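Local coordinates for oxidoreductase, NAD-binding/iron-sulfur cluster-binding protein (Nitratireductor pacificus pht-3B, PDB 6ZY1), which binds cobalamin and two [4Fe-4S] clusters and probably acts as a reductive dehalogenase that removes halogen from substrates such as 3-bromo-4-hydroxybenzoic acid, at residues R295-T300 with V527-D532; V311-D316 with M404-D409; S69-L74 with G160-R165. All blocks are in the same frame, centred on the assembly; numbering follows the deposited sequence.

Contact 1. Residues R295-T300 with V527-D532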
loop_
_atom_site.group_PDB
_atom_site.type_symbol
_atom_site.label_atom_id
_atom_site.label_comp_id
_atom_site.label_asym_id
_atom_site.label_seq_id
_atom_site.Cartn_x
_atom_site.Cartn_y
_atom_site.Cartn_z
ATOM N N ARG A 295 -19.660 -14.159 7.006
ATOM C CA ARG A 295 -20.272 -12.838 6.971
ATOM C C ARG A 295 -21.350 -12.711 8.042
ATOM O O ARG A 295 -22.047 -13.675 8.363
ATOM C CB ARG A 295 -20.888 -12.562 5.604
ATOM C CG ARG A 295 -19.911 -12.640 4.459
ATOM C CD ARG A 295 -19.102 -11.371 4.363
ATOM N NE ARG A 295 -18.002 -11.513 3.420
ATOM C CZ ARG A 295 -17.321 -10.490 2.923
ATOM N NH1 ARG A 295 -17.637 -9.251 3.276
ATOM N NH2 ARG A 295 -16.330 -10.709 2.070
ATOM N N VAL A 296 -21.503 -11.503 8.570
ATOM C CA VAL A 296 -22.535 -11.214 9.557
ATOM C C VAL A 296 -23.119 -9.840 9.261
ATOM O O VAL A 296 -22.449 -8.964 8.708
ATOM C CB VAL A 296 -21.992 -11.288 11.001
ATOM C CG1 VAL A 296 -21.795 -12.732 11.407
ATOM C CG2 VAL A 296 -20.685 -10.524 11.122
ATOM N N ASP A 297 -24.391 -9.660 9.628
ATOM C CA ASP A 297 -25.078 -8.413 9.314
ATOM C C ASP A 297 -24.529 -7.247 10.119
ATOM O O ASP A 297 -24.530 -6.110 9.637
ATOM C CB ASP A 297 -26.577 -8.563 9.558
ATOM C CG ASP A 297 -27.183 -9.658 8.719
ATOM O OD1 ASP A 297 -27.185 -9.518 7.476
ATOM O OD2 ASP A 297 -27.635 -10.670 9.300
ATOM N N GLU A 298 -24.061 -7.502 11.338
ATOM C CA GLU A 298 -23.462 -6.476 12.171
ATOM C C GLU A 298 -22.031 -6.860 12.523
ATOM O O GLU A 298 -21.704 -8.047 12.579
ATOM C CB GLU A 298 -24.267 -6.264 13.457
ATOM C CG GLU A 298 -25.558 -5.487 13.252
ATOM C CD GLU A 298 -26.379 -5.378 14.519
ATOM O OE1 GLU A 298 -26.524 -6.401 15.219
ATOM O OE2 GLU A 298 -26.870 -4.268 14.818
ATOM N N PRO A 299 -21.157 -5.883 12.761
ATOM C CA PRO A 299 -19.759 -6.204 13.063
ATOM C C PRO A 299 -19.632 -7.046 14.321
ATOM O O PRO A 299 -20.549 -7.140 15.141
ATOM C CB PRO A 299 -19.113 -4.831 13.250
ATOM C CG PRO A 299 -19.992 -3.909 12.494
ATOM C CD PRO A 299 -21.375 -4.432 12.680
ATOM N N THR A 300 -18.462 -7.665 14.470
ATOM C CA THR A 300 -18.211 -8.507 15.630
ATOM C C THR A 300 -17.978 -7.702 16.898
ATOM O O THR A 300 -17.824 -8.293 17.972
ATOM C CB THR A 300 -17.014 -9.416 15.362
ATOM O OG1 THR A 300 -15.840 -8.616 15.192
ATOM C CG2 THR A 300 -17.250 -10.239 14.102
ATOM N N VAL A 527 -23.861 -3.515 -1.287
ATOM C CA VAL A 527 -22.856 -3.404 -0.237
ATOM C C VAL A 527 -22.475 -4.794 0.246
ATOM O O VAL A 527 -23.275 -5.735 0.219
ATOM C CB VAL A 527 -23.362 -2.541 0.935
ATOM C CG1 VAL A 527 -23.799 -1.177 0.444
ATOM C CG2 VAL A 527 -24.486 -3.258 1.659
ATOM N N ASP A 528 -21.231 -4.920 0.691
ATOM C CA ASP A 528 -20.788 -6.110 1.388
ATOM C C ASP A 528 -21.205 -6.042 2.860
ATOM O O ASP A 528 -21.671 -5.014 3.357
ATOM C CB ASP A 528 -19.274 -6.258 1.251
ATOM C CG ASP A 528 -18.827 -6.369 -0.195
ATOM O OD1 ASP A 528 -19.257 -7.313 -0.889
ATOM O OD2 ASP A 528 -18.046 -5.507 -0.641
ATOM N N ARG A 529 -21.035 -7.160 3.560
ATOM C CA ARG A 529 -21.346 -7.265 4.977
ATOM C C ARG A 529 -20.083 -7.407 5.815
ATOM O O ARG A 529 -19.052 -7.900 5.341
ATOM C CB ARG A 529 -22.257 -8.466 5.260
ATOM C CG ARG A 529 -23.680 -8.315 4.764
ATOM C CD ARG A 529 -24.592 -9.338 5.416
ATOM N NE ARG A 529 -24.278 -10.706 5.004
ATOM C CZ ARG A 529 -24.746 -11.793 5.612
ATOM N NH1 ARG A 529 -25.541 -11.667 6.661
ATOM N NH2 ARG A 529 -24.420 -13.002 5.181
ATOM N N PRO A 530 -20.134 -6.993 7.080
ATOM C CA PRO A 530 -19.011 -7.247 7.986
ATOM C C PRO A 530 -18.644 -8.722 8.014
ATOM O O PRO A 530 -19.462 -9.600 7.724
ATOM C CB PRO A 530 -19.545 -6.784 9.344
ATOM C CG PRO A 530 -20.534 -5.743 8.999
ATOM C CD PRO A 530 -21.188 -6.199 7.725
ATOM N N ILE A 531 -17.395 -8.986 8.392
ATOM C CA ILE A 531 -16.859 -10.340 8.426
ATOM C C ILE A 531 -16.581 -10.742 9.865
ATOM O O ILE A 531 -16.408 -9.907 10.761
ATOM C CB ILE A 531 -15.578 -10.481 7.576
ATOM C CG1 ILE A 531 -14.543 -9.443 8.018
ATOM C CG2 ILE A 531 -15.912 -10.340 6.100
ATOM C CD1 ILE A 531 -13.129 -9.771 7.607
ATOM N N ASP A 532 -16.531 -12.055 10.080
ATOM C CA ASP A 532 -16.258 -12.627 11.396
ATOM C C ASP A 532 -15.350 -13.834 11.199
ATOM O O ASP A 532 -15.824 -14.921 10.855
ATOM C CB ASP A 532 -17.553 -13.009 12.101
ATOM C CG ASP A 532 -17.320 -13.780 13.379
ATOM O OD1 ASP A 532 -16.169 -13.817 13.860
ATOM O OD2 ASP A 532 -18.292 -14.366 13.899
HETATM O O HOH W 1 -16.875 -7.381 12.000
#
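Arg295 reaches across Arg529 and Ile531 along the length of its side chain. Its CB starts beside the other arginine, 3.6 Å from Arg529 NH2. The chain then bends at chi2 (-80°), which brings CD alongside the carbonyl oxygen of Arg529, and from there NE and CZ pass over the methyl CG2 of Ile531, with CZ and CG2 3.5 Å apart. That methyl lies against one face of the guanidinium, offset toward its rim. At the tip, NH1 of Arg295 donates to Arg529 O at 2.8 Å, and the acceptor lies close to the guanidinium plane.

The second arginine is used differently. Arg529 bends at chi3 and lays one face over Arg295 O and Val296 CA, while its NH1 makes a salt bridge at its edge with Asp297 OD1, 2.8 Å away. The hydrogen bond within this pair is weak, and the carboxylate and guanidinium planes stand 47° apart. Val296 N donates to Pro530 O at 2.9 Å, nearly straight at 169°. Farther on, CG and CD of Pro299 touch Pro530 CG, and a water joins Thr300 N to Ile531 O. Asp532 CB packs on Thr300 CG2, while its OD2 forms a salt bridge with Arg294.

Residues 527-532 lead into helix 535-540, which carries the cluster ligand Cys539, and the Pro299 side chain lies about 6 Å from the bound cobalamin. One guanidinium thus serves a neutral carbonyl and the other a carboxylate, beside a single direct backbone hydrogen bond and apolar packing; charge probably contributes only in part.

Contact 2. Residues V311-D316 with M404-D409; sequences VAKRGD and MYYASD
Lys313 packs closely on Tyr406: CG of the lysine sits 3.6 Å above the centre of the phenol ring, only 6° off its normal, a CH-pi contact over the face. Of the side chain, CB and CG meet the ring, and the bends at chi2 and chi3 carry the rest of the chain off it. Val311 O lies at the ring edge, in its plane, and the tyrosine thus meets 311-316 on a face and an edge at once.

Two backbone bonds fix the spacing on either side of Ala312. Ala407 N donates to Val311 O at 2.8 Å, approaching from well above the carbonyl plane, and Lys313 N donates to Ser408 O, also at 2.8 Å but nearly along the C=O axis. Ser408 OG touches Ala312 CB and is itself bonded to Gly689 N.

Residues 404-409 belong to the connection between strands 394-399 and 422-429, neighbours in a four-stranded antiparallel sheet. Across from them, residues 313-315 form a 3-10 turn, after which Asp316 is the N-cap of helix 317-323, its OD1 accepting from Lys319 N. Tyr406 is a cobalamin-binding residue, so the lysine packs against one face of a ring that lines the cofactor site.

At the hydroxyl end the fit is looser, and a water bridges two buried residues: it donates to Asp316 OD2 at 3.2 Å and lies 2.9 Å from Tyr406 OH. The partly exposed margin belongs to Ala407 and Asp409. The CB of Asp409 points away from 311-316 while its CA lies near Lys313 CB; OD1 accepts from Glu412 N and Gly413 N.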
loop_
_atom_site.group_PDB
_atom_site.type_symbol
_atom_site.label_atom_id
_atom_site.label_comp_id
_atom_site.label_asym_id
_atom_site.label_seq_id
_atom_site.Cartn_x
_atom_site.Cartn_y
_atom_site.Cartn_z
ATOM N N VAL A 311 -16.210 13.938 14.359
ATOM C CA VAL A 311 -14.996 14.553 14.883
ATOM C C VAL A 311 -14.493 15.610 13.912
ATOM O O VAL A 311 -14.463 15.389 12.694
ATOM C CB VAL A 311 -13.898 13.504 15.137
ATOM C CG1 VAL A 311 -12.762 14.120 15.945
ATOM C CG2 VAL A 311 -14.478 12.300 15.835
ATOM N N ALA A 312 -14.078 16.753 14.453
ATOM C CA ALA A 312 -13.384 17.738 13.639
ATOM C C ALA A 312 -12.157 17.095 13.010
ATOM O O ALA A 312 -11.418 16.372 13.685
ATOM C CB ALA A 312 -12.974 18.937 14.495
ATOM N N LYS A 313 -11.935 17.349 11.714
ATOM C CA LYS A 313 -10.707 16.862 11.092
ATOM C C LYS A 313 -9.487 17.376 11.836
ATOM O O LYS A 313 -8.460 16.698 11.898
ATOM C CB LYS A 313 -10.636 17.271 9.621
ATOM C CG LYS A 313 -9.888 16.243 8.794
ATOM C CD LYS A 313 -9.075 16.861 7.688
ATOM C CE LYS A 313 -9.696 16.589 6.333
ATOM N NZ LYS A 313 -8.631 16.522 5.284
ATOM N N ARG A 314 -9.596 18.561 12.427
ATOM C CA ARG A 314 -8.561 19.127 13.280
ATOM C C ARG A 314 -8.246 18.231 14.468
ATOM O O ARG A 314 -7.256 18.472 15.166
ATOM C CB ARG A 314 -9.004 20.517 13.740
ATOM C CG ARG A 314 -8.158 21.172 14.821
ATOM C CD ARG A 314 -6.800 21.604 14.302
ATOM N NE ARG A 314 -6.147 22.479 15.267
ATOM C CZ ARG A 314 -5.613 22.056 16.407
ATOM N NH1 ARG A 314 -5.650 20.767 16.718
ATOM N NH2 ARG A 314 -5.044 22.915 17.234
ATOM N N GLY A 315 -9.056 17.203 14.712
ATOM C CA GLY A 315 -8.836 16.298 15.826
ATOM C C GLY A 315 -7.910 15.152 15.471
ATOM O O GLY A 315 -7.396 14.455 16.353
ATOM N N ASP A 316 -7.735 14.924 14.173
ATOM C CA ASP A 316 -6.652 14.095 13.671
ATOM C C ASP A 316 -5.364 14.466 14.396
ATOM O O ASP A 316 -4.970 15.632 14.419
ATOM C CB ASP A 316 -6.530 14.320 12.156
ATOM C CG ASP A 316 -5.305 13.669 11.528
ATOM O OD1 ASP A 316 -4.255 13.527 12.194
ATOM O OD2 ASP A 316 -5.404 13.320 10.330
ATOM N N MET A 404 -19.419 8.607 9.371
ATOM C CA MET A 404 -18.095 8.308 8.839
ATOM C C MET A 404 -17.366 9.550 8.329
ATOM O O MET A 404 -16.137 9.524 8.211
ATOM C CB MET A 404 -18.203 7.272 7.717
ATOM C CG MET A 404 -18.768 5.928 8.167
ATOM S SD MET A 404 -18.993 4.749 6.823
ATOM C CE MET A 404 -19.496 3.293 7.727
ATOM N N TYR A 405 -18.087 10.627 8.016
ATOM C CA TYR A 405 -17.460 11.864 7.568
ATOM C C TYR A 405 -16.988 12.699 8.748
ATOM O O TYR A 405 -17.619 12.718 9.807
ATOM C CB TYR A 405 -18.435 12.701 6.743
ATOM C CG TYR A 405 -18.873 12.090 5.440
ATOM C CD1 TYR A 405 -19.743 11.007 5.412
ATOM C CD2 TYR A 405 -18.447 12.624 4.233
ATOM C CE1 TYR A 405 -20.156 10.460 4.217
ATOM C CE2 TYR A 405 -18.855 12.086 3.036
ATOM C CZ TYR A 405 -19.708 11.008 3.032
ATOM O OH TYR A 405 -20.111 10.474 1.832
ATOM N N TYR A 406 -15.883 13.411 8.554
ATOM C CA TYR A 406 -15.462 14.379 9.555
ATOM C C TYR A 406 -16.532 15.445 9.723
ATOM O O TYR A 406 -17.297 15.737 8.804
ATOM C CB TYR A 406 -14.145 15.042 9.155
ATOM C CG TYR A 406 -12.951 14.126 9.192
ATOM C CD1 TYR A 406 -12.370 13.762 10.398
ATOM C CD2 TYR A 406 -12.393 13.638 8.019
ATOM C CE1 TYR A 406 -11.284 12.929 10.434
ATOM C CE2 TYR A 406 -11.305 12.804 8.048
ATOM C CZ TYR A 406 -10.756 12.453 9.255
ATOM O OH TYR A 406 -9.664 11.626 9.274
ATOM N N ALA A 407 -16.572 16.049 10.909
ATOM C CA ALA A 407 -17.548 17.104 11.150
ATOM C C ALA A 407 -17.183 18.377 10.395
ATOM O O ALA A 407 -18.060 19.041 9.827
ATOM C CB ALA A 407 -17.660 17.378 12.648
ATOM N N SER A 408 -15.896 18.721 10.367
ATOM C CA SER A 408 -15.433 19.977 9.795
ATOM C C SER A 408 -14.002 19.808 9.308
ATOM O O SER A 408 -13.234 19.018 9.861
ATOM C CB SER A 408 -15.505 21.102 10.826
ATOM O OG SER A 408 -14.806 20.725 12.001
ATOM N N ASP A 409 -13.648 20.557 8.268
ATOM C CA ASP A 409 -12.275 20.530 7.796
ATOM C C ASP A 409 -11.373 21.298 8.763
ATOM O O ASP A 409 -11.835 22.074 9.608
ATOM C CB ASP A 409 -12.183 21.107 6.385
ATOM C CG ASP A 409 -12.414 22.595 6.350
ATOM O OD1 ASP A 409 -11.451 23.354 6.598
ATOM O OD2 ASP A 409 -13.559 23.009 6.073
HETATM O O HOH W 2 -16.417 12.083 11.868
HETATM O O HOH W 3 -7.367 12.789 7.876
#

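Contact 3. Residues S69-L74 with G160-R165; sequences SEDSLL and GAEWIR
A chi1 of 84° sets Ser72 OG between its own backbone N and carbonyl carbon, while its CA rests on Trp163 O and its CB lies near Glu162 O. From there OG donates to Ser69 O at 2.9 Å and accepts from Leu74 N at 3.3 Å, a capping bond at the start of helix 74-85. In the following residue, Leu73, a chi1 of 176° carries CG opposite the backbone nitrogen, and the side chain goes on to Leu386 and Tyr389; its CB comes within 3.2 Å of Trp163 O. The N-H of Leu73 joins the two segments: Leu73 N donates to Trp163 O at 2.9 Å, in the carbonyl plane and on a lone pair.

The other side of the contact is acidic. Asp71 OD2 and Glu162 OE2 approach to 3.5 Å, a proximity that would probably raise the pKa of one of the carboxylates. Asp71 OD1 is occupied by Gly370 N, which steadies that carboxylate. A water donates to Glu162 O at 2.6 Å and also to Arg165 O.

The contact lies away from the cofactor sites and is plain packing between the start of helix 74-85 and the short, weakly bonded helix 161-164. Trp163 bonds through NE1 to Gly370 O and meets His466 of helix 445-469 edge-to-face, whereas Leu73 and Ile164 lean on helix 376-390 through Tyr389.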
loop_
_atom_site.group_PDB
_atom_site.type_symbol
_atom_site.label_atom_id
_atom_site.label_comp_id
_atom_site.label_asym_id
_atom_site.label_seq_id
_atom_site.Cartn_x
_atom_site.Cartn_y
_atom_site.Cartn_z
ATOM N N SER A 69 -13.556 2.201 -25.950
ATOM C CA SER A 69 -14.669 3.066 -26.309
ATOM C C SER A 69 -14.648 4.337 -25.461
ATOM O O SER A 69 -13.671 4.636 -24.770
ATOM C CB SER A 69 -15.986 2.316 -26.146
ATOM O OG SER A 69 -16.060 1.694 -24.876
ATOM N N GLU A 70 -15.736 5.110 -25.530
ATOM C CA GLU A 70 -15.990 6.191 -24.587
ATOM C C GLU A 70 -16.510 5.673 -23.254
ATOM O O GLU A 70 -16.412 6.383 -22.246
ATOM N N ASP A 71 -17.056 4.456 -23.229
ATOM C CA ASP A 71 -17.412 3.768 -21.993
ATOM C C ASP A 71 -16.205 3.458 -21.118
ATOM O O ASP A 71 -16.396 2.914 -20.025
ATOM C CB ASP A 71 -18.109 2.435 -22.295
ATOM C CG ASP A 71 -19.477 2.615 -22.871
ATOM O OD1 ASP A 71 -20.059 3.698 -22.640
ATOM O OD2 ASP A 71 -19.965 1.673 -23.540
ATOM N N SER A 72 -14.986 3.744 -21.567
ATOM C CA SER A 72 -13.808 3.098 -21.008
ATOM C C SER A 72 -12.979 4.031 -20.136
ATOM O O SER A 72 -12.892 5.237 -20.387
ATOM C CB SER A 72 -12.913 2.529 -22.113
ATOM O OG SER A 72 -12.058 3.525 -22.640
ATOM N N LEU A 73 -12.361 3.428 -19.123
ATOM C CA LEU A 73 -11.328 3.966 -18.242
ATOM C C LEU A 73 -10.219 4.770 -18.929
ATOM O O LEU A 73 -9.495 5.527 -18.269
ATOM C CB LEU A 73 -10.726 2.769 -17.502
ATOM C CG LEU A 73 -9.559 2.831 -16.539
ATOM C CD1 LEU A 73 -10.007 3.549 -15.299
ATOM C CD2 LEU A 73 -9.178 1.410 -16.226
ATOM N N LEU A 74 -10.081 4.621 -20.251
ATOM C CA LEU A 74 -8.869 5.063 -20.943
ATOM C C LEU A 74 -8.521 6.518 -20.635
ATOM O O LEU A 74 -7.384 6.830 -20.264
ATOM C CB LEU A 74 -9.032 4.849 -22.450
ATOM C CG LEU A 74 -7.946 5.416 -23.371
ATOM C CD1 LEU A 74 -6.552 5.041 -22.893
ATOM C CD2 LEU A 74 -8.169 4.927 -24.784
ATOM N N GLY A 160 -18.363 -4.748 -16.012
ATOM C CA GLY A 160 -17.245 -3.841 -16.152
ATOM C C GLY A 160 -16.285 -4.150 -17.280
ATOM O O GLY A 160 -15.299 -3.419 -17.446
ATOM N N ALA A 161 -16.533 -5.206 -18.061
ATOM C CA ALA A 161 -15.646 -5.523 -19.176
ATOM C C ALA A 161 -15.482 -4.331 -20.114
ATOM O O ALA A 161 -14.371 -4.030 -20.566
ATOM C CB ALA A 161 -16.179 -6.741 -19.928
ATOM N N GLU A 162 -16.581 -3.629 -20.401
ATOM C CA GLU A 162 -16.529 -2.476 -21.296
ATOM C C GLU A 162 -15.671 -1.350 -20.734
ATOM O O GLU A 162 -15.120 -0.554 -21.501
ATOM C CB GLU A 162 -17.940 -1.959 -21.558
ATOM C CG GLU A 162 -19.037 -2.964 -21.272
ATOM C CD GLU A 162 -20.405 -2.318 -21.294
ATOM O OE1 GLU A 162 -21.415 -3.050 -21.222
ATOM O OE2 GLU A 162 -20.468 -1.070 -21.384
ATOM N N TRP A 163 -15.582 -1.238 -19.407
ATOM C CA TRP A 163 -14.776 -0.184 -18.805
ATOM C C TRP A 163 -13.292 -0.393 -19.046
ATOM O O TRP A 163 -12.520 0.568 -18.955
ATOM C CB TRP A 163 -15.001 -0.114 -17.291
ATOM C CG TRP A 163 -16.421 0.076 -16.838
ATOM C CD1 TRP A 163 -17.525 0.237 -17.624
ATOM C CD2 TRP A 163 -16.885 0.122 -15.480
ATOM N NE1 TRP A 163 -18.647 0.376 -16.842
ATOM C CE2 TRP A 163 -18.280 0.311 -15.523
ATOM C CE3 TRP A 163 -16.256 0.020 -14.235
ATOM C CZ2 TRP A 163 -19.056 0.404 -14.371
ATOM C CZ3 TRP A 163 -17.029 0.111 -13.092
ATOM C CH2 TRP A 163 -18.413 0.302 -13.168
ATOM N N ILE A 164 -12.879 -1.625 -19.352
ATOM C CA ILE A 164 -11.489 -2.037 -19.255
ATOM C C ILE A 164 -10.902 -2.417 -20.609
ATOM O O ILE A 164 -9.745 -2.091 -20.895
ATOM C CB ILE A 164 -11.343 -3.200 -18.251
ATOM C CG1 ILE A 164 -11.545 -2.687 -16.826
ATOM C CG2 ILE A 164 -10.004 -3.886 -18.413
ATOM C CD1 ILE A 164 -11.752 -3.775 -15.823
ATOM N N ARG A 165 -11.672 -3.104 -21.454
ATOM C CA ARG A 165 -11.143 -3.622 -22.713
ATOM C C ARG A 165 -10.459 -2.522 -23.511
ATOM O O ARG A 165 -11.032 -1.456 -23.748
ATOM C CB ARG A 165 -12.265 -4.259 -23.541
HETATM O O HOH W 4 -13.608 -0.199 -23.550
#

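From the N terminus, contact 3 comes first. It closes the loop between 69-74 and 160-165, within which lie strands 121-126 and 142-149 of the first antiparallel sheet, and joins the start of helix 74-85 to helix 161-164. It is complete before either of the others begins. Contact 1 opens next at 295-300 and does not close until 527-532, beyond all four strands of the second sheet. Contact 2 opens and closes within that span without crossing it, and encloses strand 394-399. Contact 1 joins the segment before helix 317-323 to the approach to the iron-sulfur region; contact 2 ties the 311-316 part of that connection to the loop carrying the cobalamin-binding Tyr406.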